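Probable LRR receptor-like serine/threonine-protein kinase At4g26540 (Arabidopsis thaliana, PDB 5HZ0) acts through its extracellular leucine-rich repeat domain as a receptor for RGF peptide hormones, which maintain the root stem cell niche. Local coordinates at residues T61-L66 and K85-L90; D70-G75 and T94-G99; N479-T484 and A501-S506. The protein carries 5 engineered substitutions. All coordinates share one frame; numbering follows the deposited sequence.

Interaction 1: T61-L66 and K85-L90; sequences TELELL and KKLKTL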
loop_
_atom_site.group_PDB
_atom_site.type_symbol
_atom_site.label_atom_id
_atom_site.label_comp_id
_atom_site.label_asym_id
_atom_site.label_seq_id
_atom_site.Cartn_x
_atom_site.Cartn_y
_atom_site.Cartn_z
ATOM N N THR A 61 1.732 -49.094 16.302
ATOM C CA THR A 61 1.300 -49.586 15.008
ATOM C C THR A 61 -0.140 -49.214 14.747
ATOM O O THR A 61 -0.554 -49.095 13.598
ATOM C CB THR A 61 1.502 -51.108 14.894
ATOM O OG1 THR A 61 0.741 -51.774 15.909
ATOM C CG2 THR A 61 2.975 -51.454 15.077
ATOM N N GLU A 62 -0.891 -49.005 15.824
ATOM C CA GLU A 62 -2.315 -48.703 15.722
ATOM C C GLU A 62 -2.594 -47.213 15.625
ATOM O O GLU A 62 -3.749 -46.790 15.588
ATOM C CB GLU A 62 -3.082 -49.310 16.903
ATOM C CG GLU A 62 -3.795 -50.608 16.556
ATOM C CD GLU A 62 -2.873 -51.613 15.886
ATOM O OE1 GLU A 62 -1.815 -51.933 16.470
ATOM O OE2 GLU A 62 -3.202 -52.077 14.772
ATOM N N LEU A 63 -1.537 -46.417 15.593
ATOM C CA LEU A 63 -1.688 -44.976 15.441
ATOM C C LEU A 63 -2.494 -44.578 14.195
ATOM O O LEU A 63 -2.287 -45.088 13.092
ATOM C CB LEU A 63 -0.331 -44.286 15.443
ATOM C CG LEU A 63 -0.274 -43.054 16.338
ATOM C CD1 LEU A 63 -0.906 -43.350 17.690
ATOM C CD2 LEU A 63 1.177 -42.610 16.498
ATOM N N GLU A 64 -3.407 -43.644 14.411
ATOM C CA GLU A 64 -4.361 -43.194 13.420
ATOM C C GLU A 64 -4.243 -41.685 13.319
ATOM O O GLU A 64 -4.211 -41.131 12.222
ATOM C CB GLU A 64 -5.793 -43.652 13.751
ATOM C CG GLU A 64 -6.079 -45.090 13.325
ATOM C CD GLU A 64 -7.344 -45.684 13.937
ATOM O OE1 GLU A 64 -8.344 -44.952 14.139
ATOM O OE2 GLU A 64 -7.327 -46.904 14.211
ATOM N N LEU A 65 -4.332 -41.017 14.464
ATOM C CA LEU A 65 -3.966 -39.609 14.540
ATOM C C LEU A 65 -2.605 -39.417 15.223
ATOM O O LEU A 65 -2.336 -40.003 16.267
ATOM C CB LEU A 65 -5.045 -38.806 15.271
ATOM C CG LEU A 65 -4.911 -37.275 15.236
ATOM C CD1 LEU A 65 -6.283 -36.607 15.161
ATOM C CD2 LEU A 65 -4.131 -36.744 16.443
ATOM N N LEU A 66 -1.747 -38.603 14.616
ATOM C CA LEU A 66 -0.566 -38.076 15.297
ATOM C C LEU A 66 -0.542 -36.564 15.083
ATOM O O LEU A 66 -0.407 -36.103 13.956
ATOM C CB LEU A 66 0.717 -38.717 14.743
ATOM C CG LEU A 66 2.081 -38.274 15.309
ATOM C CD1 LEU A 66 2.265 -38.688 16.775
ATOM C CD2 LEU A 66 3.243 -38.807 14.462
ATOM N N LYS A 85 0.949 -47.639 9.216
ATOM C CA LYS A 85 0.128 -47.870 8.033
ATOM C C LYS A 85 -1.332 -47.536 8.351
ATOM O O LYS A 85 -2.187 -47.499 7.471
ATOM C CB LYS A 85 0.310 -49.329 7.567
ATOM C CG LYS A 85 -0.424 -49.738 6.294
ATOM C CD LYS A 85 0.432 -49.586 5.042
ATOM C CE LYS A 85 -0.373 -49.943 3.784
ATOM N NZ LYS A 85 -1.210 -51.180 3.931
ATOM N N LYS A 86 -1.608 -47.293 9.626
ATOM C CA LYS A 86 -2.962 -46.958 10.059
ATOM C C LYS A 86 -3.238 -45.461 10.241
ATOM O O LYS A 86 -4.313 -45.085 10.698
ATOM C CB LYS A 86 -3.339 -47.747 11.319
ATOM C CG LYS A 86 -3.913 -49.125 11.014
ATOM C CD LYS A 86 -3.785 -50.084 12.188
ATOM C CE LYS A 86 -4.210 -51.481 11.756
ATOM N NZ LYS A 86 -3.814 -52.548 12.721
ATOM N N LEU A 87 -2.269 -44.614 9.900
ATOM C CA LEU A 87 -2.394 -43.171 10.121
ATOM C C LEU A 87 -3.333 -42.514 9.114
ATOM O O LEU A 87 -3.138 -42.630 7.909
ATOM C CB LEU A 87 -1.013 -42.518 10.021
ATOM C CG LEU A 87 -0.708 -41.373 10.982
ATOM C CD1 LEU A 87 -0.695 -41.880 12.416
ATOM C CD2 LEU A 87 0.625 -40.722 10.624
ATOM N N LYS A 88 -4.404 -41.901 9.602
ATOM C CA LYS A 88 -5.257 -41.066 8.756
ATOM C C LYS A 88 -5.028 -39.558 8.926
ATOM O O LYS A 88 -5.436 -38.747 8.099
ATOM C CB LYS A 88 -6.733 -41.439 8.957
ATOM C CG LYS A 88 -7.061 -42.876 8.551
ATOM C CD LYS A 88 -8.514 -43.256 8.896
ATOM C CE LYS A 88 -9.546 -42.492 8.056
ATOM N NZ LYS A 88 -10.774 -42.165 8.856
ATOM N N THR A 89 -4.348 -39.188 9.996
ATOM C CA THR A 89 -4.028 -37.795 10.218
ATOM C C THR A 89 -2.604 -37.717 10.699
ATOM O O THR A 89 -2.206 -38.420 11.628
ATOM C CB THR A 89 -4.917 -37.133 11.283
ATOM O OG1 THR A 89 -6.255 -37.065 10.805
ATOM C CG2 THR A 89 -4.428 -35.711 11.580
ATOM N N LEU A 90 -1.828 -36.872 10.040
ATOM C CA LEU A 90 -0.506 -36.535 10.519
ATOM C C LEU A 90 -0.449 -35.015 10.544
ATOM O O LEU A 90 -0.461 -34.393 9.486
ATOM C CB LEU A 90 0.543 -37.106 9.556
ATOM C CG LEU A 90 2.033 -36.784 9.746
ATOM C CD1 LEU A 90 2.536 -37.319 11.077
ATOM C CD2 LEU A 90 2.859 -37.337 8.592
#

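Interaction 2: D70-G75 and T94-G99; sequences DNSLSG and TNNLEG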
loop_
_atom_site.group_PDB
_atom_site.type_symbol
_atom_site.label_atom_id
_atom_site.label_comp_id
_atom_site.label_asym_id
_atom_site.label_seq_id
_atom_site.Cartn_x
_atom_site.Cartn_y
_atom_site.Cartn_z
ATOM N N ASP A 70 2.416 -27.129 16.429
ATOM C CA ASP A 70 2.571 -25.963 17.300
ATOM C C ASP A 70 3.561 -26.188 18.441
ATOM O O ASP A 70 3.305 -25.814 19.585
ATOM C CB ASP A 70 1.217 -25.487 17.838
ATOM C CG ASP A 70 1.265 -24.050 18.326
ATOM O OD1 ASP A 70 2.196 -23.310 17.904
ATOM O OD2 ASP A 70 0.379 -23.666 19.127
ATOM N N ASN A 71 4.692 -26.802 18.116
ATOM C CA ASN A 71 5.772 -26.990 19.067
ATOM C C ASN A 71 7.048 -26.432 18.470
ATOM O O ASN A 71 7.024 -25.752 17.444
ATOM C CB ASN A 71 5.981 -28.470 19.378
ATOM C CG ASN A 71 4.902 -29.038 20.252
ATOM O OD1 ASN A 71 4.661 -28.547 21.349
ATOM N ND2 ASN A 71 4.232 -30.077 19.765
ATOM N N SER A 72 8.158 -26.678 19.152
ATOM C CA SER A 72 9.476 -26.340 18.631
ATOM C C SER A 72 10.314 -27.452 17.995
ATOM O O SER A 72 11.494 -27.252 17.761
ATOM C CB SER A 72 10.270 -25.514 19.624
ATOM O OG SER A 72 10.032 -24.150 19.342
ATOM N N LEU A 73 9.734 -28.624 17.757
ATOM C CA LEU A 73 10.511 -29.789 17.307
ATOM C C LEU A 73 11.431 -29.518 16.099
ATOM O O LEU A 73 11.095 -28.741 15.205
ATOM C CB LEU A 73 9.576 -30.968 17.004
ATOM C CG LEU A 73 8.565 -31.237 18.122
ATOM C CD1 LEU A 73 7.397 -32.080 17.618
ATOM C CD2 LEU A 73 9.231 -31.900 19.326
ATOM N N SER A 74 12.599 -30.159 16.104
ATOM C CA SER A 74 13.636 -29.926 15.097
ATOM C C SER A 74 14.034 -31.229 14.429
ATOM O O SER A 74 13.386 -32.262 14.615
ATOM C CB SER A 74 14.893 -29.299 15.721
ATOM O OG SER A 74 14.565 -28.288 16.657
ATOM N N GLY A 75 15.096 -31.167 13.635
ATOM C CA GLY A 75 15.615 -32.348 12.977
ATOM C C GLY A 75 14.697 -32.785 11.863
ATOM O O GLY A 75 13.799 -32.041 11.464
ATOM N N THR A 94 3.740 -26.014 12.018
ATOM C CA THR A 94 4.216 -25.019 12.980
ATOM C C THR A 94 5.256 -25.579 13.953
ATOM O O THR A 94 5.029 -25.622 15.160
ATOM C CB THR A 94 3.071 -24.413 13.794
ATOM O OG1 THR A 94 1.849 -24.477 13.043
ATOM C CG2 THR A 94 3.390 -22.968 14.171
ATOM N N ASN A 95 6.400 -25.981 13.407
ATOM C CA ASN A 95 7.528 -26.501 14.165
ATOM C C ASN A 95 8.816 -26.009 13.491
ATOM O O ASN A 95 8.780 -25.130 12.628
ATOM C CB ASN A 95 7.521 -28.031 14.166
ATOM C CG ASN A 95 6.498 -28.624 15.124
ATOM O OD1 ASN A 95 6.475 -28.298 16.304
ATOM N ND2 ASN A 95 5.657 -29.508 14.614
ATOM N N ASN A 96 9.955 -26.546 13.905
ATOM C CA ASN A 96 11.217 -26.270 13.216
ATOM C C ASN A 96 11.784 -27.294 12.232
ATOM O O ASN A 96 12.927 -27.177 11.790
ATOM C CB ASN A 96 12.256 -25.737 14.175
ATOM C CG ASN A 96 11.949 -24.336 14.568
ATOM O OD1 ASN A 96 11.941 -23.448 13.718
ATOM N ND2 ASN A 96 11.638 -24.122 15.840
ATOM N N LEU A 97 10.990 -28.308 11.931
ATOM C CA LEU A 97 11.430 -29.458 11.156
ATOM C C LEU A 97 12.147 -29.117 9.863
ATOM O O LEU A 97 11.749 -28.213 9.132
ATOM C CB LEU A 97 10.225 -30.348 10.853
ATOM C CG LEU A 97 9.613 -30.849 12.154
ATOM C CD1 LEU A 97 8.145 -31.227 11.980
ATOM C CD2 LEU A 97 10.444 -32.019 12.664
ATOM N N GLU A 98 13.217 -29.852 9.589
ATOM C CA GLU A 98 13.958 -29.654 8.348
ATOM C C GLU A 98 14.135 -30.949 7.580
ATOM O O GLU A 98 13.698 -32.008 8.023
ATOM C CB GLU A 98 15.310 -29.004 8.619
ATOM C CG GLU A 98 15.986 -29.499 9.868
ATOM C CD GLU A 98 17.444 -29.067 9.943
ATOM O OE1 GLU A 98 18.029 -29.158 11.044
ATOM O OE2 GLU A 98 18.007 -28.641 8.902
ATOM N N GLY A 99 14.764 -30.855 6.415
ATOM C CA GLY A 99 14.946 -32.018 5.573
ATOM C C GLY A 99 13.887 -32.193 4.505
ATOM O O GLY A 99 13.019 -31.341 4.311
#

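Interaction 3: N479-T484 and A501-S506; sequences NALSST and AKNRLS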
loop_
_atom_site.group_PDB
_atom_site.type_symbol
_atom_site.label_atom_id
_atom_site.label_comp_id
_atom_site.label_asym_id
_atom_site.label_seq_id
_atom_site.Cartn_x
_atom_site.Cartn_y
_atom_site.Cartn_z
ATOM N N ASN A 479 1.500 32.446 -5.828
ATOM C CA ASN A 479 0.220 33.130 -5.830
ATOM C C ASN A 479 0.476 34.639 -5.924
ATOM O O ASN A 479 1.600 35.077 -6.201
ATOM C CB ASN A 479 -0.621 32.781 -4.573
ATOM C CG ASN A 479 -1.286 31.401 -4.658
ATOM O OD1 ASN A 479 -2.231 31.198 -5.423
ATOM N ND2 ASN A 479 -0.807 30.461 -3.855
ATOM N N ALA A 480 -0.591 35.417 -5.782
ATOM C CA ALA A 480 -0.528 36.871 -5.637
ATOM C C ALA A 480 -0.701 37.427 -4.205
ATOM O O ALA A 480 -1.088 38.585 -4.044
ATOM C CB ALA A 480 -1.402 37.584 -6.655
ATOM N N LEU A 481 -0.553 36.581 -3.185
ATOM C CA LEU A 481 -0.719 37.005 -1.782
ATOM C C LEU A 481 0.085 38.267 -1.410
ATOM O O LEU A 481 1.209 38.461 -1.873
ATOM C CB LEU A 481 -0.343 35.863 -0.824
ATOM C CG LEU A 481 -1.186 34.576 -0.833
ATOM C CD1 LEU A 481 -0.708 33.601 0.234
ATOM C CD2 LEU A 481 -2.682 34.873 -0.664
ATOM N N SER A 482 -0.493 39.134 -0.579
ATOM C CA SER A 482 0.172 40.399 -0.247
ATOM C C SER A 482 0.045 40.855 1.208
ATOM O O SER A 482 -0.442 40.128 2.082
ATOM C CB SER A 482 -0.274 41.531 -1.186
ATOM O OG SER A 482 -1.557 42.031 -0.825
ATOM N N SER A 483 0.480 42.091 1.419
ATOM C CA SER A 483 0.754 42.678 2.726
ATOM C C SER A 483 1.751 41.857 3.541
ATOM O O SER A 483 2.620 41.201 2.978
ATOM C CB SER A 483 -0.537 42.885 3.516
ATOM O OG SER A 483 -0.272 43.624 4.695
ATOM N N THR A 484 1.572 41.809 4.856
ATOM C CA THR A 484 2.633 41.302 5.715
ATOM C C THR A 484 2.352 39.920 6.259
ATOM O O THR A 484 1.203 39.552 6.482
ATOM C CB THR A 484 2.892 42.242 6.909
ATOM O OG1 THR A 484 1.653 42.505 7.576
ATOM C CG2 THR A 484 3.509 43.559 6.447
ATOM N N ALA A 501 6.638 31.022 -0.918
ATOM C CA ALA A 501 7.510 31.558 -1.972
ATOM C C ALA A 501 6.767 32.009 -3.219
ATOM O O ALA A 501 5.684 31.517 -3.511
ATOM C CB ALA A 501 8.591 30.539 -2.336
ATOM N N LYS A 502 7.354 32.959 -3.942
ATOM C CA LYS A 502 6.751 33.520 -5.145
ATOM C C LYS A 502 5.373 34.143 -4.884
ATOM O O LYS A 502 4.354 33.739 -5.456
ATOM C CB LYS A 502 6.679 32.483 -6.265
ATOM C CG LYS A 502 6.614 33.118 -7.634
ATOM C CD LYS A 502 6.588 32.093 -8.749
ATOM C CE LYS A 502 6.816 32.776 -10.108
ATOM N NZ LYS A 502 6.041 34.046 -10.273
ATOM N N ASN A 503 5.367 35.164 -4.036
ATOM C CA ASN A 503 4.190 35.975 -3.796
ATOM C C ASN A 503 4.577 37.455 -3.830
ATOM O O ASN A 503 5.689 37.807 -4.232
ATOM C CB ASN A 503 3.524 35.589 -2.464
ATOM C CG ASN A 503 2.640 34.346 -2.585
ATOM O OD1 ASN A 503 1.613 34.386 -3.242
ATOM N ND2 ASN A 503 3.039 33.246 -1.946
ATOM N N ARG A 504 3.616 38.303 -3.484
ATOM C CA ARG A 504 3.782 39.745 -3.295
ATOM C C ARG A 504 3.960 40.167 -1.829
ATOM O O ARG A 504 3.640 41.309 -1.476
ATOM C CB ARG A 504 2.652 40.524 -3.963
ATOM C CG ARG A 504 2.611 40.374 -5.476
ATOM C CD ARG A 504 3.621 41.293 -6.174
ATOM N NE ARG A 504 4.977 40.739 -6.262
ATOM C CZ ARG A 504 6.080 41.375 -5.860
ATOM N NH1 ARG A 504 5.987 42.588 -5.323
ATOM N NH2 ARG A 504 7.276 40.799 -5.984
ATOM N N LEU A 505 4.296 39.216 -0.957
ATOM C CA LEU A 505 4.416 39.483 0.485
ATOM C C LEU A 505 5.464 40.562 0.821
ATOM O O LEU A 505 6.422 40.758 0.076
ATOM C CB LEU A 505 4.683 38.175 1.254
ATOM C CG LEU A 505 3.529 37.156 1.270
ATOM C CD1 LEU A 505 3.999 35.756 1.655
ATOM C CD2 LEU A 505 2.390 37.608 2.208
ATOM N N SER A 506 5.265 41.279 1.929
ATOM C CA SER A 506 6.095 42.445 2.273
ATOM C C SER A 506 6.222 42.710 3.783
ATOM O O SER A 506 5.662 41.986 4.619
ATOM C CB SER A 506 5.569 43.708 1.581
ATOM O OG SER A 506 4.288 44.066 2.084
#

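Interaction 1: T61-L66 and K85-L90
The carbonyl oxygen of Glu64 is gripped by two consecutive backbone N-H groups, those of Lys88 and Thr89. Lys88 N lies 2.7 Å from Glu64 O, in the carbonyl plane on a lone pair. Thr89 N reaches Glu64 O at 3.0 Å from nearly straight ahead of the C=O bond, so the two donors share one acceptor without competing for one direction. Two residues on, Leu66 N donates to Thr89 O at 3.0 Å, and the two chains continue as parallel strands. Their side chains then alternate. Leu66 and Leu90 run side by side into the buried interior, each with CG anti to its backbone N (chi1 179° and 174°), and meet at Leu66 CD2 and Leu90 CD1, 3.8 Å apart. Leu63 and Leu87 pack in the same interior, Leu63 CB lying 3.9 Å from Leu87 CD1; branched leucines fill such a core without needing polar partners. On the other face Leu65 CG rests 4.0 Å from Thr89 CG2, the methyl, with CB as near. An alanine at Leu65 would probably leave that Thr89 methyl without its apolar neighbour and open a gap on this partly exposed face. Further out, Glu62 and Lys86 run alongside with opposite charges, although the modelled ends are too close for their exact positions to be trusted. Strand 41-45 flanks the pair beyond Leu65 and Leu66, while strand 113-115 receives Thr89 and Leu90, placing these two rungs inside the parallel ladder of the leucine-rich repeat solenoid.

Interaction 2: D70-G75 and T94-G99
Asn95 reaches from its own turn towards the equivalent turn of the preceding repeat, where Asn71 and Leu73 receive it. Its CB lies 3.8 Å from Leu73 O. With CG anti to the carbonyl carbon (chi1 -77°), the amide is swung beside the backbone N and inwards, and CG stands 3.7 Å from Asn71 O. At the tip OD1 takes a weak hydrogen bond from Asn71 N, 2.9 Å away and bent to 129° at the hydrogen, while also lying 4.0 Å from CG of buried Leu73. The other tip atom, ND2, turns back to donate to Leu92 O, with a weak second bond to Leu68 O in the repeat before. Asn71 repeats the pattern one turn earlier, its ND2 bonding Leu68 O and Leu44 O and its OD1 accepting from Leu47 N. Beyond Asn71 and Asn95 the backbones take over: Asn96 N donates to Leu73 O at 2.8 Å, and Glu98 N to Gly75 O at 2.9 Å in a nearly straight bond. Glycine suits its place at Gly75 because the positive phi (72°) is easily adopted without a side chain. An amide, at once donor and acceptor, can satisfy buried backbone groups of two successive turns, which an apolar side chain of similar size could not, and a carboxylate, lacking the N-H donor, probably could not either; this is the asparagine ladder of leucine-rich repeats.

Interaction 3: N479-T484 and A501-S506
Leu481 and Asn503 lie side by side in the close-packed half of this contact, pointing the same way into the solenoid. Asn503 OD1 sits 3.4 Å from Leu481 CB and takes a weak hydrogen bond from Leu481 N at 3.1 Å. Asn503 ND2 is used elsewhere, donating to Leu500 O and Phe476 O, so the buried amide has partners on both ends. Leu505 follows two residues on, its CD2 4.4 Å from Leu481 CB, a looser apolar touch, and Arg504 N bonds weakly to Leu481 O. The outward half is different. Of its side chain Arg504 brings CB to the contact, 3.3 Å from Leu481 O, before bending away at chi2 and chi3. The side chain of Lys502, likewise exposed, is about 5 Å from a bound NAG sugar. Long charged chains suit this exposed side, Arg504 lying against Asp528 and Lys502 against Asp478 and Glu526. At the far end Ser506 N holds Ser483 O at 2.8 Å. Ser506 OG adds a weak second bond. Ser483, whose phi is positive (56°), stands where the NxLxG pattern of such repeats has glycine. Stacked asparagines and leucines on consecutive turns are the hallmark of the leucine-rich repeat solenoid.

Overall arrangement
Interactions 1 and 2 join the same two neighbouring turns, predicted repeats 4 and 5, at different points: the first where the strands begin, the second in the turn after them. Their segments alternate along the chain and their centres lie 19 Å apart. Interaction 3 repeats the turn-to-turn stacking of interaction 2 far along the solenoid, between predicted repeats 21 and 22; its centre is 68 Å from that of interaction 2 and 82 Å from that of interaction 1, on the opposite side of the chain's centre. Of the three, interaction 2 borders the hormone: Thr94 packs on an acidic side chain of the bound peptide, and its backbone bonds to Phe117 of the peptide-recognition motif.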